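Local atomic coordinates of polycyclic ketone monooxygenase (PDB entry 5MQ6), a protein that uses FAD and NADPH to insert one oxygen atom next to the carbonyl of ketones, notably bulky polycyclic ones, giving esters or lactones. Residues G367-I373 against L626-M630; A514-G518 against L636-Y640; S580-H586 against A621-S627. One frame throughout, in Å; residues are numbered along the deposited sequence.

Interaction 1 of 3, residues G367-I373 against L626-M630; sequences GSPRHGI and LSQGM
This is loop-to-loop packing, joined by one backbone hydrogen bond and a folded glutamine; an ST turn shapes the first loop. Neither segment is a regular helix or strand. Gly367 lies 4.2 Å from Ser627 and Pro369 lies 4.4 Å from Gln628, CA to CA. Ser368 N donates to Ser627 O at 2.9 Å. Gly367 has phi/psi of 116/165, and its CA is 2.9 Å from Ser627 O. A CB here would clash with Ser627 C and Gly629 N, so glycine fits. Ser368 O meets Gln628 CA at 3.4 Å in a CA-H...O contact. Arg370 N donates to Ser368 OG at 3.3 Å, which makes the ST turn, and Ser368 OG also hydrogen-bonds Thr341 O. Gln628 is folded, with chi1 and chi2 both m. Its NE2 donates to Gly372 O at 2.9 Å and to Ser627 OG at 3.0 Å. Ser627 OG is also hydrogen-bonded to His586 ND1. Gln628 OE1 takes a hydrogen from water 1 at 2.8 Å, and that water accepts from Gly372 N at 2.7 Å. Ile373 CG1 packs 3.9 Å from Gln628 NE2. Segment 367-373 follows helix 363-366. Gly629 is the N-cap of helix 630-641, and Leu626 rests on helix 573-585.

Interaction 2 of 3, residues A514-G518 against L636-Y640; sequences ATLHG and LLQEY
This is a buried aromatic and apolar contact between a loop and a helix. Segment 514-518 lies between helix 504-511 and strand 527-529. Segment 636-640 belongs to helix 630-641, and Tyr640 N hydrogen-bonds Leu636 O at 3.0 Å. The backbones stay apart: the nearest CA atoms, of His517 and Leu637, are 8.0 Å from each other. Side chains bridge the gap. His517 has positive phi (62/15), and its CA-to-CB bond points toward the helix with chi1 m. Gly518 follows, also with positive phi (78/7). The His517 ring sets its edge on the face of Tyr640, whose chi1 is t. This is a T-shaped (edge-to-face) stack, with centroids 4.6 Å apart and planes at 88°. His517 CE1 is 3.6 Å from Tyr640 CD2. Leu637, with chi1 m and chi2 t, brings CD2 over a face of the imidazole, 3.8 Å from the ring centroid and 20° off the normal. This is a CH-pi contact. Leu636 CD2 lies 3.8 Å from His517 NE2. Leu636 and Tyr640 are one helical turn apart, so both reach the same histidine. The ring is part of a wider aromatic cluster that also holds Trp579 of helix 573-585 and His551 of helix 541-562. Leu516 CD2 packs 3.8 Å from Tyr640 OH, and that hydroxyl hydrogen-bonds Lys647 O. His517 O hydrogen-bonds the hydroxyl of Tyr633, one turn before Leu637.

Interaction 3 of 3, residues S580-H586 against A621-S627; sequences SFEIMKH and ARSGNLS
A hydrogen-bonded chain of three side chains lies near the C-terminal part of helix 573-585: Glu582, His586 and Ser627 are joined through the two nitrogens of one imidazole. His586 ND1 and Ser627 OG share a hydrogen bond of 2.8 Å, with Ser627 in rotamer p. His586 NE2 donates to Glu582 OE2 at 2.9 Å. Glu582 OE1 forms a salt bridge with Lys585 NZ at 2.8 Å. Leu626 CD2 lies over a face of the His586 ring, 4.1 Å from its centroid, as a CH-pi contact.

Segment 580-586 is helical through most of its length. Segment 621-627 starts with a type I turn, Ala621 to Gly624, closed by Gly624 N to Ala621 O at 3.2 Å. CA atoms are 5.4 Å apart for Met584 and Arg622 and 5.5 Å for His586 and Ser627. Ile583 (chi1 m, chi2 m) points into the turn. Its CG2 is 3.3 Å from Gly624 O, and its CD1 is 3.8 Å from Leu626 CD2. Met584 CE touches Arg622 CG at 3.4 Å. The Arg622 guanidinium has Ser580 CB over one face. Arg622 NE hydrogen-bonds Ala513 O, and NH1 forms a salt bridge with Glu577. Water 2 donates to Ile583 O at 2.7 Å and Asn625 O at 2.8 Å. Asn625 lies about 14 Å, side chain to cofactor, from FAD. The whole is a helix packed on a type I beta turn and the extended residues after it.

Interactions 1 and 3 share Leu626 and Ser627 and touch directly: Ile373 CG2 is 3.5 Å from Lys585 O. The 621-630 region thus meets helix 573-585 and the 367-373 loop. Interaction 2 holds the helix that follows this region. It touches interaction 3 where Ala514 CB is 3.6 Å from Arg622 NH2, but does not touch interaction 1. Interaction 2 is a buried contact of rings and leucines. Interactions 1 and 3 are partly buried. Interaction 1 relies on backbone and glutamine hydrogen bonds plus a water. Interaction 3 covers the most area and mixes apolar packing with a histidine hydrogen bond and a water bridge.

Interaction 1 of 3, residues G367-I373 against L626-M630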
loop_
_atom_site.group_PDB
_atom_site.type_symbol
_atom_site.label_atom_id
_atom_site.label_comp_id
_atom_site.label_asym_id
_atom_site.label_seq_id
_atom_site.Cartn_x
_atom_site.Cartn_y
_atom_site.Cartn_z
ATOM N N GLY A 367 -16.244 -3.294 0.910
ATOM C CA GLY A 367 -17.334 -4.031 0.270
ATOM C C GLY A 367 -17.855 -5.036 1.274
ATOM O O GLY A 367 -17.191 -5.353 2.250
ATOM N N SER A 368 -19.016 -5.576 1.015
ATOM C CA SER A 368 -19.576 -6.686 1.764
ATOM C C SER A 368 -20.396 -7.499 0.838
ATOM O O SER A 368 -21.092 -6.915 0.074
ATOM C CB SER A 368 -20.537 -6.146 2.857
ATOM O OG SER A 368 -21.071 -7.206 3.625
ATOM N N PRO A 369 -20.361 -8.843 0.901
ATOM C CA PRO A 369 -21.323 -9.569 0.059
ATOM C C PRO A 369 -22.693 -9.746 0.679
ATOM O O PRO A 369 -23.521 -10.530 0.158
ATOM C CB PRO A 369 -20.699 -10.962 -0.052
ATOM C CG PRO A 369 -19.957 -11.157 1.254
ATOM C CD PRO A 369 -19.485 -9.769 1.626
ATOM N N ARG A 370 -22.967 -9.121 1.801
ATOM C CA ARG A 370 -24.115 -9.550 2.559
ATOM C C ARG A 370 -25.276 -8.614 2.451
ATOM O O ARG A 370 -26.328 -8.933 2.983
ATOM C CB ARG A 370 -23.696 -9.615 4.005
ATOM C CG ARG A 370 -24.548 -10.495 4.836
ATOM C CD ARG A 370 -24.632 -9.901 6.190
ATOM N NE ARG A 370 -23.629 -10.441 7.062
ATOM C CZ ARG A 370 -23.289 -9.885 8.224
ATOM N NH1 ARG A 370 -23.832 -8.708 8.614
ATOM N NH2 ARG A 370 -22.367 -10.496 8.998
ATOM N N HIS A 371 -25.091 -7.437 1.866
ATOM C CA HIS A 371 -26.110 -6.444 1.974
ATOM C C HIS A 371 -26.624 -5.985 0.641
ATOM O O HIS A 371 -27.238 -4.957 0.605
ATOM C CB HIS A 371 -25.618 -5.215 2.767
ATOM C CG HIS A 371 -25.167 -5.539 4.136
ATOM N ND1 HIS A 371 -26.034 -5.626 5.201
ATOM C CD2 HIS A 371 -23.952 -5.860 4.615
ATOM C CE1 HIS A 371 -25.362 -5.949 6.285
ATOM N NE2 HIS A 371 -24.098 -6.110 5.953
ATOM N N GLY A 372 -26.405 -6.706 -0.443
ATOM C CA GLY A 372 -26.868 -6.257 -1.780
ATOM C C GLY A 372 -26.008 -5.131 -2.351
ATOM O O GLY A 372 -24.916 -4.897 -1.872
ATOM N N ILE A 373 -26.544 -4.437 -3.350
ATOM C CA ILE A 373 -25.925 -3.332 -4.021
ATOM C C ILE A 373 -26.711 -2.110 -3.669
ATOM O O ILE A 373 -27.924 -2.157 -3.600
ATOM C CB ILE A 373 -25.921 -3.594 -5.537
ATOM C CG1 ILE A 373 -24.822 -4.637 -5.841
ATOM C CG2 ILE A 373 -25.690 -2.297 -6.322
ATOM C CD1 ILE A 373 -25.033 -5.504 -7.062
ATOM N N LEU A 626 -15.649 -2.911 -7.197
ATOM C CA LEU A 626 -16.801 -3.695 -6.896
ATOM C C LEU A 626 -17.077 -3.459 -5.395
ATOM O O LEU A 626 -16.198 -3.019 -4.676
ATOM C CB LEU A 626 -16.460 -5.128 -7.149
ATOM C CG LEU A 626 -16.058 -5.543 -8.541
ATOM C CD1 LEU A 626 -15.627 -6.976 -8.467
ATOM C CD2 LEU A 626 -17.264 -5.467 -9.458
ATOM N N SER A 627 -18.308 -3.711 -4.943
ATOM C CA SER A 627 -18.747 -3.382 -3.595
ATOM C C SER A 627 -18.977 -4.650 -2.737
ATOM O O SER A 627 -19.519 -4.536 -1.621
ATOM C CB SER A 627 -20.030 -2.548 -3.632
ATOM O OG SER A 627 -21.103 -3.288 -4.188
ATOM N N GLN A 628 -18.598 -5.836 -3.253
ATOM C CA GLN A 628 -18.994 -7.061 -2.632
ATOM C C GLN A 628 -17.930 -7.854 -1.905
ATOM O O GLN A 628 -18.226 -8.950 -1.401
ATOM C CB GLN A 628 -19.689 -7.925 -3.640
ATOM C CG GLN A 628 -20.889 -7.259 -4.335
ATOM C CD GLN A 628 -22.084 -7.049 -3.431
ATOM O OE1 GLN A 628 -22.764 -7.990 -3.125
ATOM N NE2 GLN A 628 -22.347 -5.802 -2.997
ATOM N N GLY A 629 -16.732 -7.286 -1.813
ATOM C CA GLY A 629 -15.540 -7.890 -1.199
ATOM C C GLY A 629 -14.673 -8.857 -1.975
ATOM O O GLY A 629 -15.064 -9.425 -3.058
ATOM N N MET A 630 -13.496 -9.093 -1.408
ATOM C CA MET A 630 -12.468 -9.887 -2.108
ATOM C C MET A 630 -12.943 -11.318 -2.466
ATOM O O MET A 630 -12.724 -11.805 -3.589
ATOM C CB MET A 630 -11.129 -9.891 -1.357
ATOM C CG MET A 630 -10.048 -10.671 -2.115
ATOM S SD MET A 630 -9.512 -9.839 -3.665
ATOM C CE MET A 630 -9.228 -8.198 -3.213
HETATM O O HOH W 1 -24.879 -8.677 -1.449
#

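Interaction 2 of 3, residues A514-G518 against L636-Y640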
loop_
_atom_site.group_PDB
_atom_site.type_symbol
_atom_site.label_atom_id
_atom_site.label_comp_id
_atom_site.label_asym_id
_atom_site.label_seq_id
_atom_site.Cartn_x
_atom_site.Cartn_y
_atom_site.Cartn_z
ATOM N N ALA A 514 -10.559 2.265 -17.386
ATOM C CA ALA A 514 -11.060 1.189 -18.215
ATOM C C ALA A 514 -10.184 -0.010 -18.208
ATOM O O ALA A 514 -9.070 0.075 -18.709
ATOM C CB ALA A 514 -11.245 1.659 -19.659
ATOM N N THR A 515 -10.696 -1.116 -17.706
ATOM C CA THR A 515 -10.008 -2.354 -17.657
ATOM C C THR A 515 -10.998 -3.475 -17.776
ATOM O O THR A 515 -12.186 -3.276 -17.751
ATOM C CB THR A 515 -9.359 -2.598 -16.281
ATOM O OG1 THR A 515 -10.379 -2.766 -15.290
ATOM C CG2 THR A 515 -8.437 -1.435 -15.946
ATOM N N LEU A 516 -10.484 -4.688 -17.935
ATOM C CA LEU A 516 -11.205 -5.869 -17.550
ATOM C C LEU A 516 -10.571 -6.438 -16.242
ATOM O O LEU A 516 -9.350 -6.701 -16.162
ATOM C CB LEU A 516 -11.258 -6.931 -18.606
ATOM C CG LEU A 516 -12.047 -8.167 -18.289
ATOM C CD1 LEU A 516 -13.449 -7.886 -17.965
ATOM C CD2 LEU A 516 -11.921 -9.248 -19.365
ATOM N N HIS A 517 -11.418 -6.571 -15.234
ATOM C CA HIS A 517 -11.065 -7.151 -13.915
ATOM C C HIS A 517 -10.002 -6.412 -13.123
ATOM O O HIS A 517 -9.402 -6.949 -12.154
ATOM C CB HIS A 517 -10.701 -8.634 -14.105
ATOM C CG HIS A 517 -11.770 -9.465 -14.756
ATOM N ND1 HIS A 517 -11.486 -10.616 -15.477
ATOM C CD2 HIS A 517 -13.112 -9.385 -14.729
ATOM C CE1 HIS A 517 -12.608 -11.175 -15.870
ATOM N NE2 HIS A 517 -13.605 -10.486 -15.376
ATOM N N GLY A 518 -9.732 -5.192 -13.542
ATOM C CA GLY A 518 -8.679 -4.335 -12.987
ATOM C C GLY A 518 -7.254 -4.623 -13.421
ATOM O O GLY A 518 -6.308 -3.973 -12.920
ATOM N N LEU A 636 -15.637 -14.793 -8.827
ATOM C CA LEU A 636 -15.967 -14.302 -10.172
ATOM C C LEU A 636 -14.830 -14.622 -11.167
ATOM O O LEU A 636 -15.087 -15.080 -12.232
ATOM C CB LEU A 636 -16.268 -12.806 -10.133
ATOM C CG LEU A 636 -16.655 -12.129 -11.492
ATOM C CD1 LEU A 636 -17.385 -10.843 -11.231
ATOM C CD2 LEU A 636 -15.433 -11.725 -12.277
ATOM N N LEU A 637 -13.560 -14.407 -10.759
ATOM C CA LEU A 637 -12.444 -14.700 -11.589
ATOM C C LEU A 637 -12.299 -16.173 -11.853
ATOM O O LEU A 637 -12.042 -16.581 -12.992
ATOM C CB LEU A 637 -11.119 -14.142 -10.990
ATOM C CG LEU A 637 -11.133 -12.609 -10.796
ATOM C CD1 LEU A 637 -9.825 -12.219 -10.148
ATOM C CD2 LEU A 637 -11.333 -11.745 -12.027
ATOM N N GLN A 638 -12.509 -16.974 -10.806
ATOM C CA GLN A 638 -12.422 -18.444 -10.933
ATOM C C GLN A 638 -13.437 -18.898 -11.964
ATOM O O GLN A 638 -13.086 -19.606 -12.905
ATOM C CB GLN A 638 -12.698 -19.176 -9.597
ATOM C CG GLN A 638 -11.580 -19.000 -8.594
ATOM C CD GLN A 638 -11.924 -19.377 -7.165
ATOM O OE1 GLN A 638 -13.099 -19.539 -6.831
ATOM N NE2 GLN A 638 -10.877 -19.504 -6.294
ATOM N N GLU A 639 -14.667 -18.408 -11.847
ATOM C CA GLU A 639 -15.663 -18.828 -12.839
ATOM C C GLU A 639 -15.302 -18.371 -14.262
ATOM O O GLU A 639 -15.512 -19.087 -15.239
ATOM C CB GLU A 639 -17.055 -18.366 -12.452
ATOM C CG GLU A 639 -17.488 -19.042 -11.142
ATOM C CD GLU A 639 -18.749 -18.430 -10.545
ATOM O OE1 GLU A 639 -19.237 -17.364 -10.996
ATOM O OE2 GLU A 639 -19.290 -19.033 -9.611
ATOM N N TYR A 640 -14.747 -17.177 -14.353
ATOM C CA TYR A 640 -14.362 -16.629 -15.631
ATOM C C TYR A 640 -13.265 -17.478 -16.375
ATOM O O TYR A 640 -13.278 -17.635 -17.625
ATOM C CB TYR A 640 -13.963 -15.180 -15.456
ATOM C CG TYR A 640 -13.322 -14.577 -16.701
ATOM C CD1 TYR A 640 -11.970 -14.715 -16.947
ATOM C CD2 TYR A 640 -14.071 -13.905 -17.605
ATOM C CE1 TYR A 640 -11.373 -14.191 -18.079
ATOM C CE2 TYR A 640 -13.528 -13.328 -18.745
ATOM C CZ TYR A 640 -12.158 -13.488 -18.979
ATOM O OH TYR A 640 -11.637 -12.978 -20.104
#

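Interaction 3 of 3, residues S580-H586 against A621-S627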
loop_
_atom_site.group_PDB
_atom_site.type_symbol
_atom_site.label_atom_id
_atom_site.label_comp_id
_atom_site.label_asym_id
_atom_site.label_seq_id
_atom_site.Cartn_x
_atom_site.Cartn_y
_atom_site.Cartn_z
ATOM N N SER A 580 -16.440 -1.634 -16.955
ATOM C CA SER A 580 -16.487 -0.283 -16.425
ATOM C C SER A 580 -17.909 0.155 -16.038
ATOM O O SER A 580 -18.067 0.781 -14.971
ATOM C CB SER A 580 -15.742 0.743 -17.311
ATOM O OG SER A 580 -14.494 0.291 -17.740
ATOM N N PHE A 581 -18.925 -0.227 -16.836
ATOM C CA PHE A 581 -20.325 -0.006 -16.455
ATOM C C PHE A 581 -20.683 -0.901 -15.269
ATOM O O PHE A 581 -21.449 -0.509 -14.406
ATOM C CB PHE A 581 -21.292 -0.128 -17.645
ATOM C CG PHE A 581 -21.350 1.116 -18.470
ATOM C CD1 PHE A 581 -20.301 1.433 -19.304
ATOM C CD2 PHE A 581 -22.382 2.054 -18.289
ATOM C CE1 PHE A 581 -20.271 2.630 -20.007
ATOM C CE2 PHE A 581 -22.381 3.264 -19.004
ATOM C CZ PHE A 581 -21.314 3.567 -19.861
ATOM N N GLU A 582 -20.116 -2.101 -15.180
ATOM C CA GLU A 582 -20.290 -2.893 -13.936
ATOM C C GLU A 582 -19.780 -2.096 -12.723
ATOM O O GLU A 582 -20.494 -2.000 -11.714
ATOM C CB GLU A 582 -19.681 -4.287 -14.014
ATOM C CG GLU A 582 -19.715 -5.148 -12.799
ATOM C CD GLU A 582 -21.137 -5.581 -12.398
ATOM O OE1 GLU A 582 -22.086 -5.417 -13.189
ATOM O OE2 GLU A 582 -21.287 -6.118 -11.256
ATOM N N ILE A 583 -18.589 -1.514 -12.828
ATOM C CA ILE A 583 -18.013 -0.820 -11.707
ATOM C C ILE A 583 -18.957 0.377 -11.299
ATOM O O ILE A 583 -19.211 0.590 -10.078
ATOM C CB ILE A 583 -16.595 -0.339 -12.027
ATOM C CG1 ILE A 583 -15.627 -1.570 -12.246
ATOM C CG2 ILE A 583 -16.134 0.726 -10.988
ATOM C CD1 ILE A 583 -15.428 -2.498 -11.037
ATOM N N MET A 584 -19.487 1.093 -12.285
ATOM C CA MET A 584 -20.386 2.244 -12.046
ATOM C C MET A 584 -21.598 1.819 -11.232
ATOM O O MET A 584 -22.013 2.520 -10.292
ATOM C CB MET A 584 -20.888 2.809 -13.336
ATOM C CG MET A 584 -19.858 3.578 -14.125
ATOM S SD MET A 584 -20.628 4.121 -15.695
ATOM C CE MET A 584 -19.229 4.447 -16.702
ATOM N N LYS A 585 -22.103 0.609 -11.524
ATOM C CA LYS A 585 -23.241 0.056 -10.787
ATOM C C LYS A 585 -22.966 -0.092 -9.259
ATOM O O LYS A 585 -23.893 -0.147 -8.440
ATOM C CB LYS A 585 -23.569 -1.254 -11.435
ATOM C CG LYS A 585 -24.768 -1.944 -10.902
ATOM C CD LYS A 585 -25.151 -3.079 -11.812
ATOM C CE LYS A 585 -24.541 -4.347 -11.393
ATOM N NZ LYS A 585 -24.811 -5.320 -12.484
ATOM N N HIS A 586 -21.693 -0.221 -8.893
ATOM C CA HIS A 586 -21.300 -0.423 -7.505
ATOM C C HIS A 586 -20.931 0.844 -6.715
ATOM O O HIS A 586 -20.620 0.737 -5.510
ATOM C CB HIS A 586 -20.103 -1.389 -7.483
ATOM C CG HIS A 586 -20.463 -2.785 -7.837
ATOM N ND1 HIS A 586 -20.725 -3.738 -6.895
ATOM C CD2 HIS A 586 -20.632 -3.393 -9.038
ATOM C CE1 HIS A 586 -20.998 -4.887 -7.496
ATOM N NE2 HIS A 586 -21.001 -4.689 -8.803
ATOM N N ALA A 621 -16.856 7.658 -11.052
ATOM C CA ALA A 621 -17.264 6.423 -10.516
ATOM C C ALA A 621 -16.553 5.247 -11.198
ATOM O O ALA A 621 -16.383 4.199 -10.598
ATOM C CB ALA A 621 -18.735 6.291 -10.748
ATOM N N ARG A 622 -16.151 5.414 -12.455
ATOM C CA ARG A 622 -15.539 4.308 -13.153
ATOM C C ARG A 622 -14.261 3.861 -12.465
ATOM O O ARG A 622 -13.798 2.736 -12.737
ATOM C CB ARG A 622 -15.077 4.746 -14.556
ATOM C CG ARG A 622 -16.147 4.963 -15.483
ATOM C CD ARG A 622 -15.595 5.539 -16.790
ATOM N NE ARG A 622 -14.919 4.487 -17.573
ATOM C CZ ARG A 622 -15.304 3.990 -18.749
ATOM N NH1 ARG A 622 -16.393 4.413 -19.383
ATOM N NH2 ARG A 622 -14.591 3.022 -19.284
ATOM N N SER A 623 -13.624 4.726 -11.662
ATOM C CA SER A 623 -12.349 4.339 -11.114
ATOM C C SER A 623 -12.405 3.584 -9.819
ATOM O O SER A 623 -11.357 3.164 -9.329
ATOM C CB SER A 623 -11.387 5.545 -11.013
ATOM O OG SER A 623 -11.812 6.324 -9.915
ATOM N N GLY A 624 -13.601 3.334 -9.288
ATOM C CA GLY A 624 -13.745 2.611 -8.017
ATOM C C GLY A 624 -13.779 1.137 -8.213
ATOM O O GLY A 624 -13.315 0.632 -9.227
ATOM N N ASN A 625 -14.337 0.454 -7.224
ATOM C CA ASN A 625 -14.270 -0.954 -7.080
ATOM C C ASN A 625 -15.638 -1.598 -7.035
ATOM O O ASN A 625 -16.660 -0.959 -6.890
ATOM C CB ASN A 625 -13.548 -1.252 -5.770
ATOM C CG ASN A 625 -12.034 -1.279 -5.901
ATOM O OD1 ASN A 625 -11.498 -1.350 -6.949
ATOM N ND2 ASN A 625 -11.359 -1.341 -4.762
ATOM N N LEU A 626 -15.649 -2.911 -7.197
ATOM C CA LEU A 626 -16.801 -3.695 -6.896
ATOM C C LEU A 626 -17.077 -3.459 -5.395
ATOM O O LEU A 626 -16.198 -3.019 -4.676
ATOM C CB LEU A 626 -16.460 -5.128 -7.149
ATOM C CG LEU A 626 -16.058 -5.543 -8.541
ATOM C CD1 LEU A 626 -15.627 -6.976 -8.467
ATOM C CD2 LEU A 626 -17.264 -5.467 -9.458
ATOM N N SER A 627 -18.308 -3.711 -4.943
ATOM C CA SER A 627 -18.747 -3.382 -3.595
ATOM C C SER A 627 -18.977 -4.650 -2.737
ATOM O O SER A 627 -19.519 -4.536 -1.621
ATOM C CB SER A 627 -20.030 -2.548 -3.632
ATOM O OG SER A 627 -21.103 -3.288 -4.188
HETATM O O HOH W 2 -17.924 1.315 -7.786
#